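Long-range contacts in vanadium-dependent bromoperoxidase (Corallina officinalis, PDB 1QHB), which catalyses the vanadate-dependent halogenation of organic substrates, using bromide and hydrogen peroxide: residues I54-K59 with D73-F78; V142-A147 with K392-Q397; I156-E161 with V550-D555; R404-A409 with H478-S483. All coordinates share one frame; numbering follows the deposited sequence.

Interaction 1 of 4, residues I54-K59 with D73-F78; sequences IGSFTK and DDFLAF
The carbonyl oxygen of Phe57 meets the ring of Phe75 at its edge and in its plane, with Phe57 O 3.4 Å from Phe75 CE1. From there it faces ring hydrogens, which carry a slight positive charge, and not the electron-rich face, so the approach is probably mildly favourable. Phe75 gets there because its CG stands anti to the backbone N (chi1 -178°), which sends the ring out toward the loop. Two small side chains meet the same ring obliquely, both from one side of its plane: Ser56 CB is 3.9 Å from Phe75 CZ, and the methyl Thr58 CG2 is 4.0 Å from Phe75 CD1. The methyl of Thr58 makes this apolar contact, while its hydroxyl is hydrogen-bonded to His63. One turn further along the helix, Phe78 touches the edge of the Phe57 ring, with Phe78 CZ 4.2 Å from Phe57 CD2. The Phe57 ring has the backbone N of Lys59 over the centre of one face, 3.9 Å above its plane. Phe53 meets the Phe75 ring and Trp123 that of Phe78, so the contact belongs to a larger aromatic cluster. The Phe57 side chain also packs on Pro479 and comes within about 4 Å of that of Arg406, which probably binds vanadate, so the cluster lies next to the vanadate pocket. The contact lays helix 72-84 against the loop that precedes it; the Lys59 side chain packs on Val301 and Gln302 of helix 295-302, while Asp73, at the start of helix 72-84, is hydrogen-bonded to Gln361 of a neighbouring subunit.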
loop_
_atom_site.group_PDB
_atom_site.type_symbol
_atom_site.label_atom_id
_atom_site.label_comp_id
_atom_site.label_asym_id
_atom_site.label_seq_id
_atom_site.Cartn_x
_atom_site.Cartn_y
_atom_site.Cartn_z
ATOM N N ILE A 54 23.085 -47.019 8.180
ATOM C CA ILE A 54 24.509 -47.184 8.361
ATOM C C ILE A 54 25.355 -46.090 7.724
ATOM O O ILE A 54 26.572 -46.003 8.002
ATOM C CB ILE A 54 25.026 -48.559 7.819
ATOM C CG1 ILE A 54 24.797 -48.737 6.337
ATOM C CG2 ILE A 54 24.400 -49.744 8.594
ATOM C CD1 ILE A 54 25.368 -49.988 5.713
ATOM N N GLY A 55 24.777 -45.302 6.791
ATOM C CA GLY A 55 25.633 -44.291 6.117
ATOM C C GLY A 55 25.282 -42.922 6.707
ATOM O O GLY A 55 25.729 -41.911 6.165
ATOM N N SER A 56 24.557 -42.928 7.830
ATOM C CA SER A 56 24.109 -41.711 8.454
ATOM C C SER A 56 24.709 -41.437 9.828
ATOM O O SER A 56 25.082 -42.359 10.559
ATOM C CB SER A 56 22.554 -41.756 8.680
ATOM O OG SER A 56 21.945 -41.934 7.392
ATOM N N PHE A 57 24.705 -40.156 10.222
ATOM C CA PHE A 57 25.245 -39.858 11.558
ATOM C C PHE A 57 24.293 -40.403 12.595
ATOM O O PHE A 57 23.160 -39.972 12.601
ATOM C CB PHE A 57 25.308 -38.352 11.762
ATOM C CG PHE A 57 25.727 -37.882 13.109
ATOM C CD1 PHE A 57 27.047 -37.833 13.491
ATOM C CD2 PHE A 57 24.745 -37.438 14.008
ATOM C CE1 PHE A 57 27.393 -37.384 14.753
ATOM C CE2 PHE A 57 25.097 -36.950 15.250
ATOM C CZ PHE A 57 26.415 -36.954 15.620
ATOM N N THR A 58 24.713 -41.311 13.467
ATOM C CA THR A 58 23.793 -41.792 14.481
ATOM C C THR A 58 24.529 -41.781 15.818
ATOM O O THR A 58 24.078 -42.464 16.754
ATOM C CB THR A 58 23.297 -43.209 14.237
ATOM O OG1 THR A 58 24.466 -44.055 14.281
ATOM C CG2 THR A 58 22.630 -43.421 12.877
ATOM N N LYS A 59 25.549 -40.955 15.948
ATOM C CA LYS A 59 26.265 -40.945 17.228
ATOM C C LYS A 59 25.342 -40.502 18.339
ATOM O O LYS A 59 24.747 -39.436 18.218
ATOM C CB LYS A 59 27.472 -40.012 17.074
ATOM C CG LYS A 59 28.513 -40.213 18.196
ATOM C CD LYS A 59 29.758 -39.438 17.865
ATOM C CE LYS A 59 30.742 -39.481 19.047
ATOM N NZ LYS A 59 32.128 -39.203 18.565
ATOM N N ASP A 73 13.291 -46.114 14.600
ATOM C CA ASP A 73 12.499 -45.015 15.142
ATOM C C ASP A 73 13.332 -44.004 15.915
ATOM O O ASP A 73 12.972 -42.822 16.048
ATOM C CB ASP A 73 11.380 -45.534 16.054
ATOM C CG ASP A 73 10.230 -46.204 15.326
ATOM O OD1 ASP A 73 10.204 -46.338 14.094
ATOM O OD2 ASP A 73 9.255 -46.638 15.984
ATOM N N ASP A 74 14.417 -44.407 16.559
ATOM C CA ASP A 74 15.257 -43.452 17.304
ATOM C C ASP A 74 15.865 -42.452 16.323
ATOM O O ASP A 74 15.909 -41.305 16.678
ATOM C CB ASP A 74 16.393 -44.165 18.022
ATOM C CG ASP A 74 15.920 -45.025 19.184
ATOM O OD1 ASP A 74 14.810 -44.775 19.710
ATOM O OD2 ASP A 74 16.649 -45.943 19.603
ATOM N N PHE A 75 16.268 -42.904 15.118
ATOM C CA PHE A 75 16.812 -41.941 14.152
ATOM C C PHE A 75 15.722 -41.055 13.564
ATOM O O PHE A 75 15.888 -39.846 13.472
ATOM C CB PHE A 75 17.560 -42.685 13.046
ATOM C CG PHE A 75 18.181 -41.746 12.045
ATOM C CD1 PHE A 75 19.387 -41.189 12.295
ATOM C CD2 PHE A 75 17.538 -41.439 10.841
ATOM C CE1 PHE A 75 20.006 -40.319 11.405
ATOM C CE2 PHE A 75 18.129 -40.576 9.946
ATOM C CZ PHE A 75 19.375 -40.040 10.210
ATOM N N LEU A 76 14.583 -41.613 13.229
ATOM C CA LEU A 76 13.448 -40.889 12.658
ATOM C C LEU A 76 12.895 -39.865 13.632
ATOM O O LEU A 76 12.537 -38.777 13.215
ATOM C CB LEU A 76 12.358 -41.840 12.179
ATOM C CG LEU A 76 12.796 -42.767 11.051
ATOM C CD1 LEU A 76 11.830 -43.916 10.830
ATOM C CD2 LEU A 76 13.043 -41.959 9.766
ATOM N N ALA A 77 12.928 -40.125 14.932
ATOM C CA ALA A 77 12.461 -39.150 15.937
ATOM C C ALA A 77 13.483 -38.030 16.041
ATOM O O ALA A 77 13.143 -36.845 16.165
ATOM C CB ALA A 77 12.272 -39.806 17.304
ATOM N N PHE A 78 14.771 -38.394 15.942
ATOM C CA PHE A 78 15.879 -37.444 15.965
ATOM C C PHE A 78 15.773 -36.460 14.800
ATOM O O PHE A 78 15.964 -35.238 14.973
ATOM C CB PHE A 78 17.171 -38.230 15.857
ATOM C CG PHE A 78 18.475 -37.499 15.681
ATOM C CD1 PHE A 78 18.912 -36.582 16.610
ATOM C CD2 PHE A 78 19.285 -37.766 14.590
ATOM C CE1 PHE A 78 20.137 -35.933 16.446
ATOM C CE2 PHE A 78 20.491 -37.122 14.412
ATOM C CZ PHE A 78 20.921 -36.201 15.356
#

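Interaction 2 of 4, residues V142-A147 with K392-Q397; sequences VAMPPA and KAVRYQ
Met144 and Gln397 carry this contact, their side chains lying across each other where an extended loop runs along a helix. The sulfur does most of the apolar work: Met144 SD sits 3.7 Å from Gln397 CG and also reaches the branch of Val394, 4.3 Å from Val394 CG2. Gln397 bends at its second torsion (chi2 -58°), which folds its amide back over the loop backbone. There Gln397 OE1 accepts a weak, rather bent hydrogen bond from Met144 N at 3.3 Å, and Gln397 NE2 comes 3.7 Å from Ala143 CA. One turn earlier in the helix, Ala393 offers its methyl to the valine that opens the loop segment, with Val142 CG2 4.1 Å from Ala393 CB.

A second shell fixes the amide. His402 NE2 is hydrogen-bonded to Gln397 OE1 and Ser34 OG to Gln397 NE2, so both ends of the group are held and its rotation is defined. A leucine in place of Gln397 would probably leave the N-H of Met144 without its acceptor and His402 and Ser34 without their mate. Further along the loop, Pro145 O is hydrogen-bonded to the hydroxyl of Tyr481, tying the segment to the vanadate-site loop. Val394 itself is close to Lys398 and Gly484, both of the vanadate site. The loop ahead of helix 153-167 thus touches two helices: 376-402 through this contact, and 553-574 through Leu562 and Gln565 at Val142 and Glu558 at Met144.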
loop_
_atom_site.group_PDB
_atom_site.type_symbol
_atom_site.label_atom_id
_atom_site.label_comp_id
_atom_site.label_asym_id
_atom_site.label_seq_id
_atom_site.Cartn_x
_atom_site.Cartn_y
_atom_site.Cartn_z
ATOM N N VAL A 142 21.508 -21.031 1.091
ATOM C CA VAL A 142 22.697 -21.495 0.366
ATOM C C VAL A 142 22.762 -23.014 0.492
ATOM O O VAL A 142 21.938 -23.585 1.218
ATOM C CB VAL A 142 23.988 -20.826 0.861
ATOM C CG1 VAL A 142 24.028 -19.327 0.526
ATOM C CG2 VAL A 142 24.142 -21.027 2.351
ATOM N N ALA A 143 23.624 -23.647 -0.313
ATOM C CA ALA A 143 23.681 -25.098 -0.345
ATOM C C ALA A 143 25.073 -25.688 -0.500
ATOM O O ALA A 143 25.977 -25.098 -1.104
ATOM C CB ALA A 143 22.935 -25.512 -1.646
ATOM N N MET A 144 25.229 -26.911 -0.068
ATOM C CA MET A 144 26.456 -27.696 -0.311
ATOM C C MET A 144 25.994 -28.859 -1.193
ATOM O O MET A 144 24.842 -29.291 -1.097
ATOM C CB MET A 144 27.062 -28.193 0.983
ATOM C CG MET A 144 27.734 -27.126 1.835
ATOM S SD MET A 144 28.292 -27.781 3.433
ATOM C CE MET A 144 29.476 -29.016 2.907
ATOM N N PRO A 145 26.754 -29.297 -2.151
ATOM C CA PRO A 145 26.344 -30.392 -3.022
ATOM C C PRO A 145 26.314 -31.714 -2.266
ATOM O O PRO A 145 26.830 -31.863 -1.163
ATOM C CB PRO A 145 27.414 -30.383 -4.106
ATOM C CG PRO A 145 28.641 -29.786 -3.469
ATOM C CD PRO A 145 28.131 -28.787 -2.439
ATOM N N PRO A 146 25.657 -32.726 -2.830
ATOM C CA PRO A 146 25.583 -34.044 -2.239
ATOM C C PRO A 146 26.959 -34.568 -1.830
ATOM O O PRO A 146 27.882 -34.481 -2.631
ATOM C CB PRO A 146 25.042 -34.933 -3.349
ATOM C CG PRO A 146 24.425 -34.028 -4.389
ATOM C CD PRO A 146 24.994 -32.657 -4.179
ATOM N N ALA A 147 27.064 -35.202 -0.657
ATOM C CA ALA A 147 28.318 -35.849 -0.261
ATOM C C ALA A 147 28.581 -37.160 -0.983
ATOM O O ALA A 147 27.684 -37.790 -1.509
ATOM C CB ALA A 147 28.292 -36.135 1.241
ATOM N N LYS A 392 25.734 -21.025 11.228
ATOM C CA LYS A 392 24.314 -21.266 11.075
ATOM C C LYS A 392 24.064 -21.952 9.749
ATOM O O LYS A 392 23.347 -22.956 9.739
ATOM C CB LYS A 392 23.447 -20.010 11.191
ATOM C CG LYS A 392 23.269 -19.490 12.629
ATOM C CD LYS A 392 22.682 -18.085 12.595
ATOM C CE LYS A 392 22.892 -17.358 13.923
ATOM N NZ LYS A 392 22.015 -16.132 13.910
ATOM N N ALA A 393 24.739 -21.516 8.686
ATOM C CA ALA A 393 24.581 -22.173 7.397
ATOM C C ALA A 393 25.090 -23.606 7.424
ATOM O O ALA A 393 24.416 -24.510 6.895
ATOM C CB ALA A 393 25.328 -21.406 6.293
ATOM N N VAL A 394 26.272 -23.843 8.034
ATOM C CA VAL A 394 26.772 -25.238 7.986
ATOM C C VAL A 394 25.969 -26.133 8.911
ATOM O O VAL A 394 25.908 -27.351 8.606
ATOM C CB VAL A 394 28.295 -25.333 8.249
ATOM C CG1 VAL A 394 28.638 -25.433 9.711
ATOM C CG2 VAL A 394 28.874 -26.524 7.516
ATOM N N ARG A 395 25.341 -25.624 9.946
ATOM C CA ARG A 395 24.494 -26.473 10.797
ATOM C C ARG A 395 23.249 -26.944 10.060
ATOM O O ARG A 395 22.752 -28.038 10.189
ATOM C CB ARG A 395 24.126 -25.718 12.107
ATOM C CG ARG A 395 25.340 -25.600 13.036
ATOM C CD ARG A 395 25.514 -26.846 13.888
ATOM N NE ARG A 395 26.926 -27.022 14.309
ATOM C CZ ARG A 395 27.231 -27.324 15.576
ATOM N NH1 ARG A 395 26.262 -27.442 16.490
ATOM N NH2 ARG A 395 28.481 -27.488 15.955
ATOM N N TYR A 396 22.672 -26.148 9.171
ATOM C CA TYR A 396 21.555 -26.501 8.345
ATOM C C TYR A 396 21.985 -27.652 7.439
ATOM O O TYR A 396 21.267 -28.632 7.287
ATOM C CB TYR A 396 21.051 -25.292 7.556
ATOM C CG TYR A 396 19.858 -25.630 6.694
ATOM C CD1 TYR A 396 18.628 -25.980 7.269
ATOM C CD2 TYR A 396 19.981 -25.588 5.314
ATOM C CE1 TYR A 396 17.535 -26.291 6.453
ATOM C CE2 TYR A 396 18.891 -25.898 4.516
ATOM C CZ TYR A 396 17.680 -26.245 5.077
ATOM O OH TYR A 396 16.633 -26.505 4.222
ATOM N N GLN A 397 23.151 -27.581 6.842
ATOM C CA GLN A 397 23.635 -28.637 5.968
ATOM C C GLN A 397 23.900 -29.867 6.834
ATOM O O GLN A 397 23.479 -30.961 6.541
ATOM C CB GLN A 397 24.938 -28.215 5.262
ATOM C CG GLN A 397 24.790 -27.051 4.247
ATOM C CD GLN A 397 23.770 -27.399 3.157
ATOM O OE1 GLN A 397 23.816 -28.428 2.487
ATOM N NE2 GLN A 397 22.773 -26.548 2.951
#

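Interaction 3 of 4, residues I156-E161 with V550-D555; sequences IAEMAE and VHYFSD. With PO4 (phosphate ion), chain G.
Glu158 OE2 takes two donors from Ser554: the hydroxyl, with Ser554 OG at 2.7 Å on the syn lone pair, and the backbone, with Ser554 N at 2.9 Å from above the carboxylate plane. The other oxygen, Glu158 OE1, lies 3.4 Å from Tyr552 CB and has its salt bridge with Arg404. Because Tyr552 is the N-cap of its helix, this carboxylate serves a first-turn N-H. The preceding one is met by a water, which accepts from Phe553 N at 2.9 Å and donates to Glu158 O and Glu161 OE1; Glu161 OE2 has its salt bridge with Arg215. Met159 SD adds a Met-aromatic contact at the edge of Tyr552, 3.8 Å from CE2. Within the turn, Asp555 OD2 receives His551 ND1 (2.6 Å) and Tyr552 N (3.1 Å) from opposite faces of its plane; Ser480 OG is bonded to the same oxygen, and Asp555 OD1 pairs with Arg404. That fixes the imidazole, whose NE2 donates to phosphate O4 at 3.1 Å; the phosphate sits at the vanadate site, where His551 belongs. Helix 153-167 is thereby clamped onto the N-terminus of helix 553-574, with helix 530-548 beside His551 and helix 432-437 against Ile156.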
loop_
_atom_site.group_PDB
_atom_site.type_symbol
_atom_site.label_atom_id
_atom_site.label_comp_id
_atom_site.label_asym_id
_atom_site.label_seq_id
_atom_site.Cartn_x
_atom_site.Cartn_y
_atom_site.Cartn_z
ATOM N N ILE A 156 36.374 -44.119 -1.075
ATOM C CA ILE A 156 37.487 -45.057 -0.933
ATOM C C ILE A 156 38.792 -44.276 -0.778
ATOM O O ILE A 156 39.552 -44.509 0.175
ATOM C CB ILE A 156 37.548 -46.025 -2.112
ATOM C CG1 ILE A 156 36.312 -46.933 -2.108
ATOM C CG2 ILE A 156 38.838 -46.847 -2.037
ATOM C CD1 ILE A 156 36.151 -47.661 -3.424
ATOM N N ALA A 157 39.050 -43.358 -1.715
ATOM C CA ALA A 157 40.233 -42.519 -1.605
ATOM C C ALA A 157 40.228 -41.654 -0.356
ATOM O O ALA A 157 41.307 -41.353 0.124
ATOM C CB ALA A 157 40.292 -41.551 -2.805
ATOM N N GLU A 158 39.126 -41.075 0.107
ATOM C CA GLU A 158 39.075 -40.270 1.296
ATOM C C GLU A 158 39.446 -41.126 2.515
ATOM O O GLU A 158 40.163 -40.588 3.384
ATOM C CB GLU A 158 37.642 -39.731 1.497
ATOM C CG GLU A 158 37.401 -38.545 0.520
ATOM C CD GLU A 158 36.081 -37.864 0.735
ATOM O OE1 GLU A 158 35.113 -38.443 1.309
ATOM O OE2 GLU A 158 35.962 -36.690 0.329
ATOM N N MET A 159 38.899 -42.347 2.611
ATOM C CA MET A 159 39.232 -43.194 3.754
ATOM C C MET A 159 40.701 -43.626 3.731
ATOM O O MET A 159 41.381 -43.549 4.756
ATOM C CB MET A 159 38.353 -44.427 3.876
ATOM C CG MET A 159 36.941 -44.144 4.346
ATOM S SD MET A 159 36.878 -43.185 5.864
ATOM C CE MET A 159 37.461 -44.327 7.092
ATOM N N ALA A 160 41.242 -43.961 2.570
ATOM C CA ALA A 160 42.662 -44.354 2.459
ATOM C C ALA A 160 43.533 -43.226 2.981
ATOM O O ALA A 160 44.428 -43.443 3.792
ATOM C CB ALA A 160 43.067 -44.629 1.018
ATOM N N GLU A 161 43.192 -41.989 2.516
ATOM C CA GLU A 161 43.965 -40.844 2.982
ATOM C C GLU A 161 43.871 -40.640 4.470
ATOM O O GLU A 161 44.897 -40.280 5.091
ATOM C CB GLU A 161 43.508 -39.596 2.223
ATOM C CG GLU A 161 44.116 -38.295 2.758
ATOM C CD GLU A 161 43.682 -37.122 1.910
ATOM O OE1 GLU A 161 42.449 -36.907 1.892
ATOM O OE2 GLU A 161 44.565 -36.471 1.311
ATOM N N VAL A 550 38.450 -36.672 12.096
ATOM C CA VAL A 550 37.068 -36.283 12.269
ATOM C C VAL A 550 36.359 -35.700 11.069
ATOM O O VAL A 550 35.153 -35.358 11.184
ATOM C CB VAL A 550 36.870 -35.338 13.496
ATOM C CG1 VAL A 550 37.419 -36.021 14.746
ATOM C CG2 VAL A 550 37.554 -33.989 13.290
ATOM N N HIS A 551 37.007 -35.597 9.927
ATOM C CA HIS A 551 36.386 -35.135 8.700
ATOM C C HIS A 551 37.010 -35.828 7.486
ATOM O O HIS A 551 38.165 -36.288 7.565
ATOM C CB HIS A 551 36.617 -33.611 8.497
ATOM C CG HIS A 551 35.495 -32.859 9.169
ATOM N ND1 HIS A 551 34.178 -33.046 8.838
ATOM C CD2 HIS A 551 35.509 -32.033 10.223
ATOM C CE1 HIS A 551 33.441 -32.287 9.633
ATOM N NE2 HIS A 551 34.211 -31.677 10.494
ATOM N N TYR A 552 36.324 -35.773 6.362
ATOM C CA TYR A 552 36.903 -36.241 5.106
ATOM C C TYR A 552 37.334 -35.069 4.261
ATOM O O TYR A 552 36.807 -33.948 4.483
ATOM C CB TYR A 552 35.824 -36.943 4.271
ATOM C CG TYR A 552 34.978 -37.955 5.005
ATOM C CD1 TYR A 552 33.849 -37.583 5.727
ATOM C CD2 TYR A 552 35.324 -39.296 4.928
ATOM C CE1 TYR A 552 33.056 -38.506 6.378
ATOM C CE2 TYR A 552 34.506 -40.250 5.568
ATOM C CZ TYR A 552 33.404 -39.835 6.282
ATOM O OH TYR A 552 32.632 -40.810 6.870
ATOM N N PHE A 553 38.140 -35.261 3.231
ATOM C CA PHE A 553 38.482 -34.130 2.332
ATOM C C PHE A 553 37.291 -33.322 1.835
ATOM O O PHE A 553 37.305 -32.079 1.850
ATOM C CB PHE A 553 39.255 -34.709 1.134
ATOM C CG PHE A 553 39.790 -33.564 0.277
ATOM C CD1 PHE A 553 40.952 -32.913 0.616
ATOM C CD2 PHE A 553 39.095 -33.143 -0.863
ATOM C CE1 PHE A 553 41.448 -31.870 -0.155
ATOM C CE2 PHE A 553 39.592 -32.126 -1.595
ATOM C CZ PHE A 553 40.758 -31.467 -1.275
ATOM N N SER A 554 36.240 -33.928 1.307
ATOM C CA SER A 554 35.087 -33.296 0.684
ATOM C C SER A 554 34.295 -32.438 1.658
ATOM O O SER A 554 33.772 -31.369 1.282
ATOM C CB SER A 554 34.143 -34.336 0.043
ATOM O OG SER A 554 33.812 -35.317 1.057
ATOM N N ASP A 555 34.248 -32.764 2.937
ATOM C CA ASP A 555 33.628 -31.979 3.949
ATOM C C ASP A 555 34.313 -30.599 4.031
ATOM O O ASP A 555 33.670 -29.554 4.232
ATOM C CB ASP A 555 33.863 -32.578 5.364
ATOM C CG ASP A 555 33.190 -33.909 5.632
ATOM O OD1 ASP A 555 32.256 -34.358 4.892
ATOM O OD2 ASP A 555 33.580 -34.471 6.712
HETATM P P PO4 G . 33.824 -29.644 13.096
HETATM O O1 PO4 G . 34.091 -31.075 13.403
HETATM O O2 PO4 G . 34.988 -28.994 12.429
HETATM O O3 PO4 G . 33.495 -28.937 14.346
HETATM O O4 PO4 G . 32.649 -29.630 12.148
HETATM O O HOH W 1 40.141 -37.400 3.326
#

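Interaction 4 of 4, residues R404-A409 with H478-S483; sequences RLRPEA and HPSYGS. With PO4 (phosphate ion), chain G.
Arg404-Pro407 and His478-Tyr481 run at 97° to each other and come closest at Arg406 and Ser480, their CA atoms 5.0 Å apart, where Ser480 N donates a nearly straight 2.9 Å bond to Arg404 O. The two loops form part of the vanadate pocket of the PAP2/haloperoxidase fold, occupied here by a phosphate ion. Arg406 bends at its second torsion (chi2 -88°), and the turn brings its guanidinium side-on to the carbonyl of His478. Arg406 NE and NH2 both donate to His478 O, at 2.8 and 2.9 Å, with that oxygen in the guanidinium plane. Another edge of the same group serves the ligand: Arg406 NH1 and NH2 both point to phosphate O1, the former at 2.8 Å. Thus NH2 is shared between protein and anion, while Ser480 CA lies over one face of the group. A leucine in place of Arg406 would probably leave His478 O without either donor and strip the anion of a positive partner. Ser480 turns its hydroxyl to Asp555, leaving its CB beside the Arg404 and Leu405 carbonyls. Arg404 runs out extended past Tyr481, the two CB atoms 3.7 Å apart, and its guanidinium goes on to Ser554, Glu158 and Asp555. A water accepts from Arg404 N and donates to Tyr481 O. His478, probably an active-site residue as in related enzymes, brings its ring edge to phosphate O3, 3.4 Å from CE1, and has a polar partner in Lys398. Beyond a cis peptide before Gly482, Ser483 caps helix 484-499, and Ser483 OG is hydrogen-bonded to phosphate O2 at 3.1 Å.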
loop_
_atom_site.group_PDB
_atom_site.type_symbol
_atom_site.label_atom_id
_atom_site.label_comp_id
_atom_site.label_asym_id
_atom_site.label_seq_id
_atom_site.Cartn_x
_atom_site.Cartn_y
_atom_site.Cartn_z
ATOM N N ARG A 404 25.702 -36.704 7.247
ATOM C CA ARG A 404 26.772 -37.619 6.883
ATOM C C ARG A 404 27.494 -38.198 8.100
ATOM O O ARG A 404 27.770 -37.476 9.090
ATOM C CB ARG A 404 27.772 -36.978 5.937
ATOM C CG ARG A 404 28.849 -37.964 5.433
ATOM C CD ARG A 404 29.904 -37.231 4.624
ATOM N NE ARG A 404 30.741 -38.179 3.861
ATOM C CZ ARG A 404 31.722 -37.766 3.068
ATOM N NH1 ARG A 404 32.019 -36.468 2.862
ATOM N NH2 ARG A 404 32.448 -38.652 2.421
ATOM N N LEU A 405 27.754 -39.519 8.031
ATOM C CA LEU A 405 28.417 -40.165 9.153
ATOM C C LEU A 405 29.874 -39.681 9.225
ATOM O O LEU A 405 30.531 -39.455 8.203
ATOM C CB LEU A 405 28.376 -41.699 9.123
ATOM C CG LEU A 405 29.399 -42.441 8.264
ATOM C CD1 LEU A 405 29.039 -43.918 8.381
ATOM C CD2 LEU A 405 29.361 -41.973 6.808
ATOM N N ARG A 406 30.350 -39.591 10.453
ATOM C CA ARG A 406 31.750 -39.154 10.616
ATOM C C ARG A 406 32.661 -40.302 10.196
ATOM O O ARG A 406 32.263 -41.466 10.159
ATOM C CB ARG A 406 31.971 -38.745 12.072
ATOM C CG ARG A 406 31.247 -37.446 12.474
ATOM C CD ARG A 406 32.159 -36.244 12.171
ATOM N NE ARG A 406 31.538 -35.030 12.725
ATOM C CZ ARG A 406 32.161 -33.894 12.925
ATOM N NH1 ARG A 406 33.449 -33.740 12.642
ATOM N NH2 ARG A 406 31.525 -32.857 13.433
ATOM N N PRO A 407 33.908 -40.002 9.851
ATOM C CA PRO A 407 34.918 -40.990 9.458
ATOM C C PRO A 407 35.100 -42.132 10.424
ATOM O O PRO A 407 35.280 -43.289 10.032
ATOM C CB PRO A 407 36.211 -40.165 9.333
ATOM C CG PRO A 407 35.712 -38.783 9.021
ATOM C CD PRO A 407 34.444 -38.604 9.824
ATOM N N GLU A 408 35.006 -41.919 11.744
ATOM C CA GLU A 408 35.119 -43.004 12.692
ATOM C C GLU A 408 34.022 -44.038 12.518
ATOM O O GLU A 408 34.325 -45.261 12.621
ATOM C CB GLU A 408 35.077 -42.470 14.127
ATOM C CG GLU A 408 33.706 -41.941 14.552
ATOM C CD GLU A 408 33.878 -40.944 15.666
ATOM O OE1 GLU A 408 34.826 -40.087 15.631
ATOM O OE2 GLU A 408 33.058 -40.999 16.585
ATOM N N ALA A 409 32.803 -43.641 12.168
ATOM C CA ALA A 409 31.707 -44.604 11.952
ATOM C C ALA A 409 31.991 -45.443 10.725
ATOM O O ALA A 409 31.713 -46.638 10.655
ATOM C CB ALA A 409 30.416 -43.816 11.760
ATOM N N HIS A 478 28.053 -33.887 16.203
ATOM C CA HIS A 478 27.275 -33.356 15.084
ATOM C C HIS A 478 27.875 -33.956 13.805
ATOM O O HIS A 478 29.041 -34.333 13.716
ATOM C CB HIS A 478 27.170 -31.851 15.094
ATOM C CG HIS A 478 28.452 -31.091 15.281
ATOM N ND1 HIS A 478 29.331 -30.787 14.259
ATOM C CD2 HIS A 478 28.977 -30.596 16.457
ATOM C CE1 HIS A 478 30.335 -30.109 14.807
ATOM N NE2 HIS A 478 30.158 -29.987 16.124
ATOM N N PRO A 479 27.030 -34.124 12.794
ATOM C CA PRO A 479 27.369 -34.731 11.547
ATOM C C PRO A 479 28.576 -34.156 10.834
ATOM O O PRO A 479 29.082 -33.058 11.132
ATOM C CB PRO A 479 26.089 -34.609 10.698
ATOM C CG PRO A 479 25.010 -34.622 11.763
ATOM C CD PRO A 479 25.592 -33.662 12.805
ATOM N N SER A 480 29.074 -34.983 9.898
ATOM C CA SER A 480 30.308 -34.619 9.217
ATOM C C SER A 480 30.262 -33.619 8.100
ATOM O O SER A 480 31.333 -33.064 7.800
ATOM C CB SER A 480 30.828 -35.979 8.664
ATOM O OG SER A 480 32.236 -35.880 8.455
ATOM N N TYR A 481 29.129 -33.388 7.422
ATOM C CA TYR A 481 29.192 -32.534 6.222
ATOM C C TYR A 481 28.219 -31.383 6.255
ATOM O O TYR A 481 27.026 -31.642 6.274
ATOM C CB TYR A 481 28.831 -33.513 5.095
ATOM C CG TYR A 481 28.867 -32.969 3.692
ATOM C CD1 TYR A 481 30.077 -32.924 3.019
ATOM C CD2 TYR A 481 27.722 -32.541 3.026
ATOM C CE1 TYR A 481 30.158 -32.450 1.737
ATOM C CE2 TYR A 481 27.786 -32.032 1.722
ATOM C CZ TYR A 481 28.997 -32.001 1.109
ATOM O OH TYR A 481 29.135 -31.531 -0.171
ATOM N N GLY A 482 28.675 -30.151 6.303
ATOM C CA GLY A 482 30.048 -29.782 6.257
ATOM C C GLY A 482 30.716 -29.625 7.604
ATOM O O GLY A 482 30.335 -30.278 8.566
ATOM N N SER A 483 31.698 -28.735 7.686
ATOM C CA SER A 483 32.521 -28.625 8.888
ATOM C C SER A 483 32.456 -27.242 9.468
ATOM O O SER A 483 32.594 -26.242 8.741
ATOM C CB SER A 483 33.988 -28.987 8.448
ATOM O OG SER A 483 34.954 -28.478 9.385
HETATM P P PO4 G . 33.824 -29.644 13.096
HETATM O O1 PO4 G . 34.091 -31.075 13.403
HETATM O O2 PO4 G . 34.988 -28.994 12.429
HETATM O O3 PO4 G . 33.495 -28.937 14.346
HETATM O O4 PO4 G . 32.649 -29.630 12.148
HETATM O O HOH W 2 26.144 -33.778 7.333
#

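Overall arrangement
All four contacts are buried, yet their chemistry changes with depth. Interaction 1, about 23 Å from the chain centre, is aromatic and apolar; interaction 2, at about 14 Å, mixes methyl and sulfur packing with one amide. Interactions 3 and 4, centred about 12 and 11 Å from it, are polar and share the phosphate. Interaction 4 is the hub: Lys59 of interaction 1 bridges to its Glu408, Met144 CE of interaction 2 packs on its Tyr481 and Gly482, and Val550 O of interaction 3 is hydrogen-bonded to its Arg406 NH1. Along the chain it is nested inside the loop that interaction 3 closes. Helix 553-574, which begins in interaction 3, also borders interaction 2.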